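PDB 2OPE: PilX from Neisseria meningitidis, which is a minor type IV pilin that probably modulates the virulence properties of type IV pili, in particular adhesion and bacterial aggregation. Local coordinates for residues S89-S94 / R108-T113; Y13-G18 / Y49-K54; K6-Q11 / A56-V61. All blocks are in the same frame, centred on the assembly; numbering follows the deposited sequence.

Contact 1 (S89-S94 / R108-T113); sequences SVWMNS and RAHLET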
loop_
_atom_site.group_PDB
_atom_site.type_symbol
_atom_site.label_atom_id
_atom_site.label_comp_id
_atom_site.label_asym_id
_atom_site.label_seq_id
_atom_site.Cartn_x
_atom_site.Cartn_y
_atom_site.Cartn_z
ATOM N N SER A 89 -4.787 4.987 7.983
ATOM C CA SER A 89 -3.962 4.163 7.123
ATOM C C SER A 89 -4.584 4.078 5.729
ATOM O O SER A 89 -5.611 4.705 5.465
ATOM C CB SER A 89 -3.771 2.787 7.749
ATOM O OG SER A 89 -3.284 2.931 9.085
ATOM N N VAL A 90 -3.939 3.324 4.833
ATOM C CA VAL A 90 -4.425 3.124 3.470
ATOM C C VAL A 90 -4.071 1.695 3.063
ATOM O O VAL A 90 -3.027 1.166 3.520
ATOM C CB VAL A 90 -3.735 4.131 2.529
ATOM C CG1 VAL A 90 -3.961 3.818 1.083
ATOM C CG2 VAL A 90 -4.189 5.562 2.859
ATOM N N TRP A 91 -4.922 1.047 2.247
ATOM C CA TRP A 91 -4.444 -0.103 1.474
ATOM C C TRP A 91 -4.972 -0.019 0.051
ATOM O O TRP A 91 -5.931 0.709 -0.224
ATOM C CB TRP A 91 -4.752 -1.471 2.145
ATOM C CG TRP A 91 -6.202 -1.905 2.046
ATOM C CD1 TRP A 91 -7.232 -1.521 2.863
ATOM C CD2 TRP A 91 -6.782 -2.778 1.049
ATOM N NE1 TRP A 91 -8.415 -2.115 2.450
ATOM C CE2 TRP A 91 -8.170 -2.865 1.323
ATOM C CE3 TRP A 91 -6.274 -3.453 -0.074
ATOM C CZ2 TRP A 91 -9.047 -3.622 0.522
ATOM C CZ3 TRP A 91 -7.138 -4.206 -0.841
ATOM C CH2 TRP A 91 -8.511 -4.278 -0.545
ATOM N N MET A 92 -4.351 -0.765 -0.858
ATOM C CA MET A 92 -4.862 -0.867 -2.231
ATOM C C MET A 92 -4.426 -2.150 -2.980
ATOM O O MET A 92 -3.448 -2.831 -2.617
ATOM C CB MET A 92 -4.558 0.439 -3.046
ATOM C CG MET A 92 -3.048 0.754 -3.180
ATOM S SD MET A 92 -2.578 2.299 -3.992
ATOM C CE MET A 92 -3.357 3.590 -3.027
ATOM N N ASN A 93 -5.233 -2.465 -3.995
ATOM C CA ASN A 93 -5.090 -3.507 -5.029
ATOM C C ASN A 93 -4.043 -3.156 -6.074
ATOM O O ASN A 93 -3.916 -1.973 -6.396
ATOM C CB ASN A 93 -6.436 -3.521 -5.874
ATOM C CG ASN A 93 -7.367 -4.505 -5.349
ATOM O OD1 ASN A 93 -6.897 -5.391 -4.652
ATOM N ND2 ASN A 93 -8.677 -4.370 -5.576
ATOM N N SER A 94 -3.416 -4.163 -6.689
ATOM C CA SER A 94 -2.725 -3.947 -7.964
ATOM C C SER A 94 -3.669 -3.629 -9.063
ATOM O O SER A 94 -3.225 -3.213 -10.118
ATOM C CB SER A 94 -1.936 -5.170 -8.434
ATOM O OG SER A 94 -2.709 -6.329 -8.294
ATOM N N ARG A 108 -4.141 -3.695 7.344
ATOM C CA ARG A 108 -3.493 -4.999 7.222
ATOM C C ARG A 108 -4.499 -6.087 6.920
ATOM O O ARG A 108 -4.143 -7.093 6.277
ATOM C CB ARG A 108 -2.680 -5.360 8.461
ATOM C CG ARG A 108 -1.528 -4.380 8.729
ATOM C CD ARG A 108 -0.633 -4.853 9.883
ATOM N NE ARG A 108 0.529 -3.965 10.028
ATOM C CZ ARG A 108 1.578 -3.931 9.199
ATOM N NH1 ARG A 108 1.658 -4.734 8.108
ATOM N NH2 ARG A 108 2.564 -3.079 9.464
ATOM N N ALA A 109 -5.740 -5.880 7.370
ATOM C CA ALA A 109 -6.862 -6.813 7.090
ATOM C C ALA A 109 -7.589 -6.575 5.721
ATOM O O ALA A 109 -8.381 -7.430 5.255
ATOM C CB ALA A 109 -7.847 -6.863 8.252
ATOM N N HIS A 110 -7.233 -5.478 5.044
ATOM C CA HIS A 110 -7.790 -5.164 3.725
ATOM C C HIS A 110 -9.277 -5.119 3.795
ATOM O O HIS A 110 -9.972 -5.670 2.947
ATOM C CB HIS A 110 -7.374 -6.145 2.617
ATOM C CG HIS A 110 -5.908 -6.378 2.552
ATOM N ND1 HIS A 110 -5.015 -5.638 3.288
ATOM C CD2 HIS A 110 -5.171 -7.256 1.845
ATOM C CE1 HIS A 110 -3.785 -6.046 3.038
ATOM N NE2 HIS A 110 -3.854 -7.036 2.175
ATOM N N LEU A 111 -9.769 -4.473 4.833
ATOM C CA LEU A 111 -11.200 -4.296 4.969
ATOM C C LEU A 111 -11.658 -3.271 3.917
ATOM O O LEU A 111 -10.869 -2.401 3.492
ATOM C CB LEU A 111 -11.537 -3.857 6.397
ATOM C CG LEU A 111 -11.329 -4.947 7.495
ATOM C CD1 LEU A 111 -11.737 -4.445 8.901
ATOM C CD2 LEU A 111 -12.004 -6.299 7.217
ATOM N N GLU A 112 -12.933 -3.390 3.529
ATOM C CA GLU A 112 -13.528 -2.694 2.399
ATOM C C GLU A 112 -14.652 -1.781 2.873
ATOM O O GLU A 112 -15.096 -0.944 2.134
ATOM C CB GLU A 112 -14.067 -3.710 1.385
ATOM C CG GLU A 112 -12.955 -4.549 0.692
ATOM C CD GLU A 112 -13.501 -5.774 -0.055
ATOM O OE1 GLU A 112 -14.549 -6.291 0.323
ATOM O OE2 GLU A 112 -12.917 -6.203 -1.058
ATOM N N THR A 113 -15.135 -1.951 4.103
ATOM C CA THR A 113 -16.215 -1.091 4.618
ATOM C C THR A 113 -15.884 -0.681 6.046
ATOM O O THR A 113 -14.968 -1.226 6.637
ATOM C CB THR A 113 -17.575 -1.826 4.679
ATOM O OG1 THR A 113 -17.469 -2.901 5.598
ATOM C CG2 THR A 113 -18.055 -2.367 3.305
#
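Trp91 of the central sheet strand 89-93 stacks on His110 and donates a hydrogen bond to the backbone of Leu111, an aromatic and polar contact between sheet and loop. It lies on the face of the antiparallel sheet turned away from the long helix 5-28. The partner segment is the end of helix 104-109 and the chain after it. This region falls between Cys101 and Cys120, whose disulfide closes the D-region of type IV pilins. His110, the first residue past the helix, has positive phi (56°) and completes a Schellman motif. Trp91 CG sits between its backbone N and carbonyl carbon, which turns an indole face to His110. His110 CA sits over the five-membered ring of Trp91, 3.5 Å from the centroid, as a CH-pi contact. The imidazole makes an offset stack with the six-membered ring, planes 19° apart and centroids 4.8 Å apart. His110 ND1 is bonded to Ala107 O, which helps fix the imidazole. At the indole edge, Trp91 NE1 gives its N-H to Leu111 O at 2.7 Å, nearly straight at 160° and close to the indole plane. Glu112 CG touches the same rim, 4.0 Å from Trp91 CZ2. Tyr99 of the neighbouring strand also stacks with Trp91. The one polar atom of a buried indole is thus satisfied by a main-chain carbonyl, and bond and stack together hold the turn after the helix against the sheet.

Contact 2 (Y13-G18 / Y49-K54); sequences YTEMVG and YKMNPK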
loop_
_atom_site.group_PDB
_atom_site.type_symbol
_atom_site.label_atom_id
_atom_site.label_comp_id
_atom_site.label_asym_id
_atom_site.label_seq_id
_atom_site.Cartn_x
_atom_site.Cartn_y
_atom_site.Cartn_z
ATOM N N TYR A 13 -2.066 8.354 0.386
ATOM C CA TYR A 13 -2.877 7.666 -0.581
ATOM C C TYR A 13 -2.262 7.910 -1.966
ATOM O O TYR A 13 -1.964 6.953 -2.715
ATOM C CB TYR A 13 -4.348 8.094 -0.507
ATOM C CG TYR A 13 -5.142 7.390 -1.580
ATOM C CD1 TYR A 13 -5.720 6.153 -1.338
ATOM C CD2 TYR A 13 -5.248 7.929 -2.875
ATOM C CE1 TYR A 13 -6.400 5.494 -2.337
ATOM C CE2 TYR A 13 -5.901 7.264 -3.852
ATOM C CZ TYR A 13 -6.475 6.052 -3.594
ATOM O OH TYR A 13 -7.170 5.384 -4.598
ATOM N N THR A 14 -2.020 9.182 -2.268
ATOM C CA THR A 14 -1.448 9.624 -3.529
ATOM C C THR A 14 -0.039 9.072 -3.789
ATOM O O THR A 14 0.311 8.798 -4.924
ATOM C CB THR A 14 -1.468 11.174 -3.598
ATOM O OG1 THR A 14 -2.827 11.585 -3.522
ATOM C CG2 THR A 14 -0.862 11.729 -4.911
ATOM N N GLU A 15 0.755 8.885 -2.745
ATOM C CA GLU A 15 2.078 8.288 -2.936
ATOM C C GLU A 15 1.895 6.830 -3.324
ATOM O O GLU A 15 2.641 6.292 -4.156
ATOM C CB GLU A 15 2.931 8.380 -1.662
ATOM C CG GLU A 15 3.360 9.792 -1.329
ATOM C CD GLU A 15 4.664 10.198 -1.969
ATOM O OE1 GLU A 15 5.250 9.422 -2.713
ATOM O OE2 GLU A 15 5.131 11.297 -1.711
ATOM N N MET A 16 0.912 6.179 -2.715
ATOM C CA MET A 16 0.776 4.732 -2.896
ATOM C C MET A 16 0.274 4.477 -4.275
ATOM O O MET A 16 0.730 3.538 -4.886
ATOM C CB MET A 16 -0.093 4.070 -1.819
ATOM C CG MET A 16 0.625 4.074 -0.491
ATOM S SD MET A 16 -0.390 3.488 0.829
ATOM C CE MET A 16 -0.825 1.752 0.383
ATOM N N VAL A 17 -0.626 5.342 -4.767
ATOM C CA VAL A 17 -1.057 5.262 -6.172
ATOM C C VAL A 17 0.134 5.362 -7.115
ATOM O O VAL A 17 0.258 4.582 -8.024
ATOM C CB VAL A 17 -2.034 6.350 -6.569
ATOM C CG1 VAL A 17 -2.302 6.246 -8.064
ATOM C CG2 VAL A 17 -3.309 6.195 -5.818
ATOM N N GLY A 18 1.005 6.335 -6.873
ATOM C CA GLY A 18 2.277 6.487 -7.606
ATOM C C GLY A 18 3.140 5.233 -7.599
ATOM O O GLY A 18 3.608 4.811 -8.623
ATOM N N TYR A 49 11.427 2.345 -1.730
ATOM C CA TYR A 49 10.983 3.531 -2.450
ATOM C C TYR A 49 10.989 4.682 -1.453
ATOM O O TYR A 49 10.618 4.484 -0.300
ATOM C CB TYR A 49 9.573 3.325 -3.024
ATOM C CG TYR A 49 8.964 4.591 -3.611
ATOM C CD1 TYR A 49 9.385 5.078 -4.834
ATOM C CD2 TYR A 49 7.989 5.313 -2.917
ATOM C CE1 TYR A 49 8.867 6.243 -5.355
ATOM C CE2 TYR A 49 7.453 6.495 -3.440
ATOM C CZ TYR A 49 7.903 6.935 -4.669
ATOM O OH TYR A 49 7.389 8.077 -5.215
ATOM N N LYS A 50 11.424 5.863 -1.902
ATOM C CA LYS A 50 11.542 7.059 -1.062
ATOM C C LYS A 50 10.389 8.061 -1.320
ATOM O O LYS A 50 10.439 8.879 -2.275
ATOM C CB LYS A 50 12.883 7.750 -1.331
ATOM C CG LYS A 50 14.126 6.916 -1.068
ATOM C CD LYS A 50 14.055 6.311 0.325
ATOM C CE LYS A 50 15.274 5.421 0.653
ATOM N NZ LYS A 50 16.501 6.293 0.856
ATOM N N MET A 51 9.371 8.029 -0.458
ATOM C CA MET A 51 8.241 8.946 -0.612
ATOM C C MET A 51 8.655 10.377 -0.269
ATOM O O MET A 51 9.728 10.603 0.295
ATOM C CB MET A 51 7.031 8.532 0.246
ATOM C CG MET A 51 6.392 7.194 -0.097
ATOM S SD MET A 51 4.962 6.831 1.015
ATOM C CE MET A 51 5.807 6.495 2.552
ATOM N N ASN A 52 7.818 11.340 -0.640
ATOM C CA ASN A 52 7.972 12.684 -0.128
ATOM C C ASN A 52 8.404 12.592 1.332
ATOM O O ASN A 52 7.783 11.886 2.123
ATOM C CB ASN A 52 6.653 13.446 -0.258
ATOM C CG ASN A 52 6.730 14.847 0.322
ATOM O OD1 ASN A 52 7.238 15.038 1.418
ATOM N ND2 ASN A 52 6.240 15.837 -0.422
ATOM N N PRO A 53 9.483 13.283 1.696
ATOM C CA PRO A 53 10.022 13.114 3.066
ATOM C C PRO A 53 9.047 13.456 4.208
ATOM O O PRO A 53 9.057 12.781 5.245
ATOM C CB PRO A 53 11.303 13.980 3.094
ATOM C CG PRO A 53 11.234 14.857 1.863
ATOM C CD PRO A 53 10.258 14.226 0.874
ATOM N N LYS A 54 8.199 14.465 4.023
ATOM C CA LYS A 54 7.049 14.637 4.918
ATOM C C LYS A 54 6.323 13.299 5.183
ATOM O O LYS A 54 6.043 12.959 6.319
ATOM C CB LYS A 54 6.085 15.717 4.388
ATOM C CG LYS A 54 6.638 17.176 4.523
ATOM C CD LYS A 54 5.753 18.283 3.866
ATOM C CE LYS A 54 4.583 18.811 4.777
ATOM N NZ LYS A 54 4.722 20.221 5.424
#
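Glu15 reaches out from helix 5-28 to the chain 49-54, with its carboxylate set against Tyr49, Met51 and Asn52. The side chain leaves with CG beside the backbone N and then bends sharply at chi2 (-89°). This bend carries the carboxylate past the Met51 side chain to the main chain of Asn52. Asn52 N donates to Glu15 OE2 at 2.9 Å. The donor stands above the carboxylate plane, 47° out of it, and the N-H...O angle is 147°, a moderately bent bond. The Asn52 amide plane is almost perpendicular to the carboxylate. That amide is turned the other way along the chain. Asn52 is at the N-cap of the short helix 53-56, and its OD1 accepts a weak capping bond from Lys54 N, 2.8 Å away. In the fold, this segment links helix 35-48 to that short helix, just before the first strand of the sheet, and Glu15 ties it to the long N-terminal helix of the pilin. The other carboxylate oxygen, Glu15 OE1, lies at the edge of the Tyr49 ring and near its plane, 3.6 Å from Tyr49 OH. The ring and carboxylate planes are steeply inclined to each other. Met51 packs against the same face of the carboxylate that Asn52 N approaches, its CB 3.6 Å from Glu15 OE1. Its sulfur packs on the aliphatic stem, with Met51 SD 3.7 Å from Glu15 CB. From there the thioether leads away from Glu15 into the interior, where Met51 also touches Leu12, Ile19 and Val61.

Contact 3 (K6-Q11 / A56-V61); sequences KGYQSQ and AEKYNV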
loop_
_atom_site.group_PDB
_atom_site.type_symbol
_atom_site.label_atom_id
_atom_site.label_comp_id
_atom_site.label_asym_id
_atom_site.label_seq_id
_atom_site.Cartn_x
_atom_site.Cartn_y
_atom_site.Cartn_z
ATOM N N LYS A 6 -5.419 13.842 8.558
ATOM C CA LYS A 6 -6.243 13.549 7.373
ATOM C C LYS A 6 -5.573 13.956 6.093
ATOM O O LYS A 6 -5.630 13.224 5.130
ATOM C CB LYS A 6 -7.605 14.252 7.424
ATOM C CG LYS A 6 -8.612 13.609 8.328
ATOM C CD LYS A 6 -9.935 14.359 8.333
ATOM C CE LYS A 6 -10.924 13.688 9.336
ATOM N NZ LYS A 6 -12.126 14.541 9.695
ATOM N N GLY A 7 -4.971 15.134 6.077
ATOM C CA GLY A 7 -4.160 15.568 4.957
ATOM C C GLY A 7 -2.999 14.587 4.750
ATOM O O GLY A 7 -2.680 14.235 3.618
ATOM N N TYR A 8 -2.366 14.133 5.835
ATOM C CA TYR A 8 -1.246 13.189 5.706
ATOM C C TYR A 8 -1.682 11.834 5.103
ATOM O O TYR A 8 -0.974 11.242 4.297
ATOM C CB TYR A 8 -0.518 13.000 7.037
ATOM C CG TYR A 8 0.364 14.178 7.440
ATOM C CD1 TYR A 8 1.373 14.630 6.614
ATOM C CD2 TYR A 8 0.198 14.818 8.663
ATOM C CE1 TYR A 8 2.186 15.703 6.973
ATOM C CE2 TYR A 8 0.996 15.897 9.032
ATOM C CZ TYR A 8 1.999 16.331 8.178
ATOM O OH TYR A 8 2.824 17.404 8.541
ATOM N N GLN A 9 -2.863 11.367 5.491
ATOM C CA GLN A 9 -3.429 10.161 4.942
ATOM C C GLN A 9 -3.765 10.316 3.437
ATOM O O GLN A 9 -3.705 9.327 2.654
ATOM C CB GLN A 9 -4.691 9.807 5.716
ATOM C CG GLN A 9 -5.290 8.473 5.302
ATOM C CD GLN A 9 -6.768 8.366 5.614
ATOM O OE1 GLN A 9 -7.528 9.320 5.429
ATOM N NE2 GLN A 9 -7.187 7.185 6.064
ATOM N N SER A 10 -4.146 11.538 3.039
ATOM C CA SER A 10 -4.353 11.815 1.620
ATOM C C SER A 10 -3.044 11.725 0.851
ATOM O O SER A 10 -2.958 11.029 -0.158
ATOM C CB SER A 10 -5.030 13.162 1.388
ATOM O OG SER A 10 -6.353 13.171 1.919
ATOM N N GLN A 11 -2.008 12.409 1.313
ATOM C CA GLN A 11 -0.749 12.345 0.572
ATOM C C GLN A 11 -0.236 10.914 0.497
ATOM O O GLN A 11 0.298 10.515 -0.517
ATOM C CB GLN A 11 0.308 13.275 1.175
ATOM C CG GLN A 11 -0.206 14.692 1.393
ATOM C CD GLN A 11 0.868 15.626 1.914
ATOM O OE1 GLN A 11 2.052 15.501 1.556
ATOM N NE2 GLN A 11 0.469 16.562 2.754
ATOM N N ALA A 56 7.362 9.970 4.338
ATOM C CA ALA A 56 8.272 8.888 4.729
ATOM C C ALA A 56 8.630 8.895 6.208
ATOM O O ALA A 56 8.905 7.852 6.789
ATOM C CB ALA A 56 9.568 8.920 3.876
ATOM N N GLU A 57 8.664 10.073 6.800
ATOM C CA GLU A 57 8.897 10.222 8.221
ATOM C C GLU A 57 7.817 9.536 9.053
ATOM O O GLU A 57 8.070 9.096 10.183
ATOM C CB GLU A 57 8.815 11.698 8.559
ATOM C CG GLU A 57 10.116 12.370 8.765
ATOM C CD GLU A 57 9.923 13.837 9.070
ATOM O OE1 GLU A 57 10.944 14.556 9.187
ATOM O OE2 GLU A 57 8.744 14.265 9.173
ATOM N N LYS A 58 6.605 9.489 8.508
ATOM C CA LYS A 58 5.436 9.126 9.301
ATOM C C LYS A 58 4.835 7.757 9.017
ATOM O O LYS A 58 4.168 7.200 9.890
ATOM C CB LYS A 58 4.350 10.179 9.117
ATOM C CG LYS A 58 4.794 11.552 9.489
ATOM C CD LYS A 58 3.860 12.646 8.991
ATOM C CE LYS A 58 4.460 14.004 9.336
ATOM N NZ LYS A 58 4.680 14.198 10.832
ATOM N N TYR A 59 5.054 7.238 7.798
ATOM C CA TYR A 59 4.409 6.014 7.325
ATOM C C TYR A 59 5.382 4.983 6.797
ATOM O O TYR A 59 6.406 5.341 6.244
ATOM C CB TYR A 59 3.431 6.349 6.215
ATOM C CG TYR A 59 2.344 7.224 6.696
ATOM C CD1 TYR A 59 2.366 8.612 6.462
ATOM C CD2 TYR A 59 1.282 6.692 7.404
ATOM C CE1 TYR A 59 1.355 9.436 6.907
ATOM C CE2 TYR A 59 0.276 7.504 7.852
ATOM C CZ TYR A 59 0.322 8.879 7.607
ATOM O OH TYR A 59 -0.709 9.655 8.075
ATOM N N ASN A 60 5.046 3.702 6.977
ATOM C CA ASN A 60 5.690 2.601 6.232
ATOM C C ASN A 60 4.789 2.008 5.136
ATOM O O ASN A 60 3.607 1.797 5.338
ATOM C CB ASN A 60 6.178 1.513 7.176
ATOM C CG ASN A 60 7.295 2.003 8.092
ATOM O OD1 ASN A 60 8.245 2.656 7.654
ATOM N ND2 ASN A 60 7.152 1.744 9.366
ATOM N N VAL A 61 5.345 1.775 3.956
ATOM C CA VAL A 61 4.579 1.140 2.898
ATOM C C VAL A 61 5.139 -0.267 2.583
ATOM O O VAL A 61 6.360 -0.466 2.478
ATOM C CB VAL A 61 4.489 2.080 1.656
ATOM C CG1 VAL A 61 3.846 1.386 0.487
ATOM C CG2 VAL A 61 3.701 3.332 2.020
#
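Tyr8 of helix 5-28 meets Lys58 through its ring face and Tyr59 through its CB. The first interaction is CH-pi. Lys58 CE lies over the Tyr8 ring, 3.8 Å from the centroid, displaced toward the phenol end, where it comes 3.6 Å from Tyr8 CZ. Lys58 CD follows over the same face, 4.0 Å from Tyr8 CD1. The second is cation-pi. The Lys58 chain is extended until it bends at chi4 (-59°), and Lys58 NZ stands 4.7 Å from the centroid of the Tyr8 ring, 27° off the normal and so off-centre. The charge probably adds modestly to a contact made mainly by methylenes. In the fold, this joins the N-terminal helix of the pilin to the start of edge strand 59-65, where the chain enters the sheet. Ile55 of helix 53-56 also touches Tyr8. The third kind is packing of the two tyrosines. Tyr59 comes in alongside the helix, its OH 3.5 Å from Tyr8 CB and its CE1 4.0 Å from the same carbon. Tyr59 OH also lies 3.8 Å from Gln9 N. Leu12, one turn on from Tyr8, and Tyr86 also pack on the buried Tyr59.

How the contacts relate
Contacts 2 and 3 are neighbours, with centres about 8 Å apart, and both use helix 5-28. Met51 of contact 2 joins them: its CE lies 3.8 Å from Val61 CG2 of contact 3. Contact 1 lies farther off, its centre about 16 Å from that of contact 2 and about 15 Å from that of contact 3. Helix 5-28 connects it to both. Strand 89-93 turns Val90 and Met92 to the helix, and Met92 CE comes 3.5 Å from Met16 CB. Trp91 points to the other face. Ser89 O probably accepts a hydrogen bond from Gln9 NE2 (3.0 Å), which ties contact 1 to contact 3.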